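Local coordinates for sensor protein kinase WalK (Staphylococcus aureus, PDB 4YWZ) that acts as the essential membrane sensor histidine kinase of the WalKR two-component system, its extracellular receptor domain, the part crystallised, probably perceiving external signals, at residues E27-E31 against I122-D127; I65-Q69 against V92-L96. The protein carries 1 engineered substitution. All coordinates share one frame; numbering follows the deposited sequence.

Interaction 1. Residues E27-E31 against I122-D127; sequences EISIE and IPVKVD
Helix segment 27-31 runs over strand segment 122-126 with its axis 7.9 Å away at closest and only 30° from parallel, so that Glu27 lies beside Val124 and Glu31 beside Val126. With CG anti to the backbone N (chi1 -179°), Glu27 lays CG against Pro123 O; the bend at chi2 (-91°) then turns the carboxylate to Lys125 N. There Glu27 OE2 accepts an almost straight hydrogen bond from Lys125 N (3.1 Å), using its anti lone pair, while OE1 forms a salt bridge with Lys24 one helical turn back. The backbone of Val124 bonds to Ile131 and Gly132 of strand 129-138, whereas Lys125 N points the other way, to the glutamate. Further along the helix, Ile30 CG2 meets Val124 CG1 at 3.9 Å, the two side chains crossing roughly at right angles. Lys125 O lies over the flat face of the Glu31 carboxylate, nearest its carbon (3.1 Å from Glu31 CD), with no hydrogen bond between them. A water links Glu31 OE2 to Asp127 N. A long N-terminal helix lying along one face of a central antiparallel sheet is a hallmark of extracellular Cache sensor domains.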
loop_
_atom_site.group_PDB
_atom_site.type_symbol
_atom_site.label_atom_id
_atom_site.label_comp_id
_atom_site.label_asym_id
_atom_site.label_seq_id
_atom_site.Cartn_x
_atom_site.Cartn_y
_atom_site.Cartn_z
ATOM N N GLU A 27 -5.104 -13.634 12.028
ATOM C CA GLU A 27 -5.713 -14.978 12.260
ATOM C C GLU A 27 -4.871 -15.753 13.286
ATOM O O GLU A 27 -5.412 -16.336 14.272
ATOM C CB GLU A 27 -5.807 -15.736 10.973
ATOM C CG GLU A 27 -6.449 -17.133 11.094
ATOM C CD GLU A 27 -5.562 -18.313 11.351
ATOM O OE1 GLU A 27 -4.345 -18.214 11.054
ATOM O OE2 GLU A 27 -6.119 -19.375 11.942
ATOM N N ILE A 28 -3.555 -15.684 13.105
ATOM C CA ILE A 28 -2.600 -16.359 14.035
ATOM C C ILE A 28 -2.704 -15.769 15.417
ATOM O O ILE A 28 -2.734 -16.468 16.474
ATOM C CB ILE A 28 -1.140 -16.273 13.502
ATOM C CG1 ILE A 28 -0.953 -17.136 12.262
ATOM C CG2 ILE A 28 -0.155 -16.599 14.659
ATOM C CD1 ILE A 28 0.344 -16.858 11.517
ATOM N N SER A 29 -2.830 -14.446 15.513
ATOM C CA SER A 29 -3.028 -13.790 16.774
ATOM C C SER A 29 -4.272 -14.212 17.547
ATOM O O SER A 29 -4.202 -14.408 18.757
ATOM C CB SER A 29 -3.001 -12.190 16.654
ATOM O OG SER A 29 -1.774 -11.823 15.955
ATOM N N ILE A 30 -5.420 -14.317 16.867
ATOM C CA ILE A 30 -6.624 -14.709 17.434
ATOM C C ILE A 30 -6.506 -16.192 17.889
ATOM O O ILE A 30 -6.928 -16.529 19.025
ATOM C CB ILE A 30 -7.836 -14.500 16.438
ATOM C CG1 ILE A 30 -8.087 -13.002 16.261
ATOM C CG2 ILE A 30 -9.073 -15.178 16.999
ATOM C CD1 ILE A 30 -9.152 -12.752 15.184
ATOM N N GLU A 31 -5.886 -16.981 17.054
ATOM C CA GLU A 31 -5.743 -18.416 17.385
ATOM C C GLU A 31 -4.954 -18.550 18.694
ATOM O O GLU A 31 -5.340 -19.309 19.606
ATOM C CB GLU A 31 -5.059 -19.120 16.247
ATOM C CG GLU A 31 -4.577 -20.536 16.542
ATOM C CD GLU A 31 -3.967 -21.206 15.342
ATOM O OE1 GLU A 31 -3.769 -20.514 14.319
ATOM O OE2 GLU A 31 -3.789 -22.474 15.368
ATOM N N ILE A 122 -10.811 -15.051 5.670
ATOM C CA ILE A 122 -9.876 -16.077 6.195
ATOM C C ILE A 122 -10.464 -16.713 7.428
ATOM O O ILE A 122 -10.808 -16.081 8.408
ATOM C CB ILE A 122 -8.438 -15.548 6.429
ATOM C CG1 ILE A 122 -7.561 -16.718 6.949
ATOM C CG2 ILE A 122 -8.394 -14.338 7.306
ATOM C CD1 ILE A 122 -6.085 -16.396 7.029
ATOM N N PRO A 123 -10.665 -18.044 7.345
ATOM C CA PRO A 123 -11.184 -18.705 8.526
ATOM C C PRO A 123 -10.125 -18.786 9.630
ATOM O O PRO A 123 -8.955 -18.947 9.312
ATOM C CB PRO A 123 -11.507 -20.151 8.015
ATOM C CG PRO A 123 -10.770 -20.375 6.779
ATOM C CD PRO A 123 -10.518 -18.958 6.209
ATOM N N VAL A 124 -10.588 -18.713 10.859
ATOM C CA VAL A 124 -9.781 -18.814 12.079
ATOM C C VAL A 124 -9.870 -20.263 12.554
ATOM O O VAL A 124 -10.965 -20.754 12.715
ATOM C CB VAL A 124 -10.154 -17.839 13.169
ATOM C CG1 VAL A 124 -9.226 -17.981 14.358
ATOM C CG2 VAL A 124 -10.161 -16.407 12.612
ATOM N N LYS A 125 -8.694 -20.922 12.644
ATOM C CA LYS A 125 -8.644 -22.364 13.110
ATOM C C LYS A 125 -7.923 -22.435 14.416
ATOM O O LYS A 125 -6.889 -21.754 14.622
ATOM C CB LYS A 125 -7.975 -23.254 12.105
ATOM C CG LYS A 125 -8.716 -23.341 10.783
ATOM C CD LYS A 125 -8.037 -24.238 9.842
ATOM C CE LYS A 125 -8.840 -24.385 8.595
ATOM N NZ LYS A 125 -8.109 -25.238 7.627
ATOM N N VAL A 126 -8.466 -23.225 15.360
ATOM C CA VAL A 126 -7.795 -23.493 16.605
ATOM C C VAL A 126 -7.780 -25.047 16.678
ATOM O O VAL A 126 -8.805 -25.679 16.453
ATOM C CB VAL A 126 -8.578 -22.991 17.757
ATOM C CG1 VAL A 126 -7.927 -23.402 19.095
ATOM C CG2 VAL A 126 -8.745 -21.475 17.613
ATOM N N ASP A 127 -6.588 -25.591 16.888
ATOM C CA ASP A 127 -6.446 -27.081 16.867
ATOM C C ASP A 127 -7.007 -27.682 15.647
ATOM O O ASP A 127 -7.657 -28.715 15.717
ATOM C CB ASP A 127 -7.054 -27.636 18.151
ATOM C CG ASP A 127 -6.714 -29.151 18.401
ATOM O OD1 ASP A 127 -5.577 -29.463 18.051
ATOM O OD2 ASP A 127 -7.595 -29.981 18.817
HETATM O O HOH W 1 -4.312 -24.091 17.574
#

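Interaction 2. Residues I65-Q69 against V92-L96; sequences IDKDQ and VQKAL
The tight turn that leads from strand 59-66 into strand 71-74 rests here against helix 90-98, on the sheet of the Cache-like domain. The turn, Asp66 to Gln69, is of type I and is closed by Gln69 N donating to Asp66 O; Asp66 OD1 supports it from inside, binding Ile70 N and, weakly, Asp68 N. Leu96 lies against the turn. Its CG stands anti to the carbonyl carbon (chi1 -74°), and the branched end reaches the turn with CD1 3.7 Å from Gln69 CG and 3.8 Å from Asp66 O, so one methyl touches both an aliphatic chain and the turn's backbone. The same leucine also packs on Val130 and Asn133 of strand 129-138. One helical turn earlier, Val92 meets Ile65: the two side chains come together end on, with Ile65 CD1 3.9 Å from Val92 CG2, and Val92 CG1 rests near Ile65 CG2 as well. On the more open side the long chains of Gln69 and Gln93 cross at about a right angle, their amide planes 85° apart. Gln93 NE2 is placed to donate to Gln69 OE1 at 2.7 Å, but the bond is bent and that oxygen sits implausibly close to Gln93 CG, which makes the detail doubtful. Beyond the contact, Lys67 NZ bonds Val130 O of the neighbouring strand 129-138. An aliphatic helix face seated on a sheet and the hairpin turn at its margin typifies the alpha/beta build of PAS-like sensor domains such as Cache.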
loop_
_atom_site.group_PDB
_atom_site.type_symbol
_atom_site.label_atom_id
_atom_site.label_comp_id
_atom_site.label_asym_id
_atom_site.label_seq_id
_atom_site.Cartn_x
_atom_site.Cartn_y
_atom_site.Cartn_z
ATOM N N ILE A 65 -16.805 -13.287 12.713
ATOM C CA ILE A 65 -18.043 -14.023 12.544
ATOM C C ILE A 65 -17.831 -15.448 13.090
ATOM O O ILE A 65 -16.830 -16.125 12.755
ATOM C CB ILE A 65 -18.501 -14.055 11.077
ATOM C CG1 ILE A 65 -18.745 -12.609 10.600
ATOM C CG2 ILE A 65 -19.714 -14.969 10.921
ATOM C CD1 ILE A 65 -18.586 -12.518 9.143
ATOM N N ASP A 66 -18.738 -15.903 13.943
ATOM C CA ASP A 66 -18.486 -17.184 14.580
ATOM C C ASP A 66 -18.946 -18.323 13.689
ATOM O O ASP A 66 -19.464 -18.142 12.599
ATOM C CB ASP A 66 -19.087 -17.288 16.052
ATOM C CG ASP A 66 -20.590 -17.391 16.079
ATOM O OD1 ASP A 66 -21.228 -17.693 15.101
ATOM O OD2 ASP A 66 -21.181 -17.222 17.185
ATOM N N LYS A 67 -18.793 -19.561 14.212
ATOM C CA LYS A 67 -19.223 -20.791 13.493
ATOM C C LYS A 67 -20.634 -20.876 13.019
ATOM O O LYS A 67 -20.948 -21.487 12.008
ATOM C CB LYS A 67 -19.079 -22.012 14.442
ATOM C CG LYS A 67 -17.710 -22.545 14.575
ATOM C CD LYS A 67 -17.798 -23.997 15.061
ATOM C CE LYS A 67 -17.863 -24.995 13.901
ATOM N NZ LYS A 67 -16.529 -25.271 13.220
ATOM N N ASP A 68 -21.515 -20.262 13.773
ATOM C CA ASP A 68 -22.894 -20.212 13.423
ATOM C C ASP A 68 -23.286 -18.990 12.637
ATOM O O ASP A 68 -24.450 -18.644 12.516
ATOM C CB ASP A 68 -23.744 -20.238 14.735
ATOM C CG ASP A 68 -23.500 -21.488 15.577
ATOM O OD1 ASP A 68 -23.302 -22.561 15.034
ATOM O OD2 ASP A 68 -23.416 -21.369 16.788
ATOM N N GLN A 69 -22.293 -18.261 12.053
ATOM C CA GLN A 69 -22.516 -17.121 11.202
ATOM C C GLN A 69 -22.995 -15.877 11.913
ATOM O O GLN A 69 -23.483 -14.912 11.297
ATOM C CB GLN A 69 -23.391 -17.483 10.007
ATOM C CG GLN A 69 -22.787 -18.619 9.249
ATOM C CD GLN A 69 -23.716 -19.107 8.210
ATOM O OE1 GLN A 69 -24.098 -18.342 7.258
ATOM N NE2 GLN A 69 -23.977 -20.435 8.270
ATOM N N VAL A 92 -18.764 -16.069 3.272
ATOM C CA VAL A 92 -18.422 -16.384 4.683
ATOM C C VAL A 92 -18.738 -17.874 4.943
ATOM O O VAL A 92 -17.944 -18.607 5.537
ATOM C CB VAL A 92 -19.156 -15.499 5.677
ATOM C CG1 VAL A 92 -19.072 -15.955 7.148
ATOM C CG2 VAL A 92 -18.675 -14.051 5.548
ATOM N N GLN A 93 -19.932 -18.308 4.521
ATOM C CA GLN A 93 -20.354 -19.733 4.655
ATOM C C GLN A 93 -19.332 -20.649 4.003
ATOM O O GLN A 93 -19.017 -21.706 4.605
ATOM C CB GLN A 93 -21.751 -19.942 4.061
ATOM C CG GLN A 93 -22.873 -19.217 4.782
ATOM C CD GLN A 93 -24.275 -19.018 4.072
ATOM O OE1 GLN A 93 -24.403 -18.952 2.878
ATOM N NE2 GLN A 93 -25.275 -18.809 4.875
ATOM N N LYS A 94 -18.857 -20.267 2.803
ATOM C CA LYS A 94 -17.889 -21.049 2.072
ATOM C C LYS A 94 -16.590 -21.204 2.926
ATOM O O LYS A 94 -16.033 -22.274 3.128
ATOM C CB LYS A 94 -17.669 -20.617 0.675
ATOM C CG LYS A 94 -16.686 -21.414 -0.093
ATOM C CD LYS A 94 -16.559 -20.888 -1.524
ATOM C CE LYS A 94 -15.743 -21.832 -2.342
ATOM N NZ LYS A 94 -15.114 -21.216 -3.527
ATOM N N ALA A 95 -16.074 -20.103 3.440
ATOM C CA ALA A 95 -14.853 -20.189 4.292
ATOM C C ALA A 95 -15.030 -21.024 5.526
ATOM O O ALA A 95 -14.159 -21.800 5.902
ATOM C CB ALA A 95 -14.458 -18.765 4.697
ATOM N N LEU A 96 -16.154 -20.848 6.189
ATOM C CA LEU A 96 -16.462 -21.599 7.416
ATOM C C LEU A 96 -16.527 -23.109 7.105
ATOM O O LEU A 96 -16.065 -23.939 7.941
ATOM C CB LEU A 96 -17.751 -21.129 7.997
ATOM C CG LEU A 96 -17.801 -19.785 8.709
ATOM C CD1 LEU A 96 -19.216 -19.456 9.055
ATOM C CD2 LEU A 96 -16.888 -19.617 9.954
#

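How the interactions relate
Both interactions place a helix on the same antiparallel sheet, but from opposite faces: helix 7-37 lies over one in interaction 1, and the short helix 90-98 over the other in interaction 2. Their centres are 13 Å apart, and they meet where Pro123 CB packs on Ala95 O at 3.8 Å. Along the chain, interaction 2 is nested within the loop that interaction 1 closes. Each combines buried aliphatic residues with polar groups. In 27-31 against 122-127, one carboxylate, from a buried glutamate, bonds the strand backbone directly and another reaches backbone through a water; in 65-69 against 92-96, methyl groups do most of the work, and the polar part is a partly exposed amide pair.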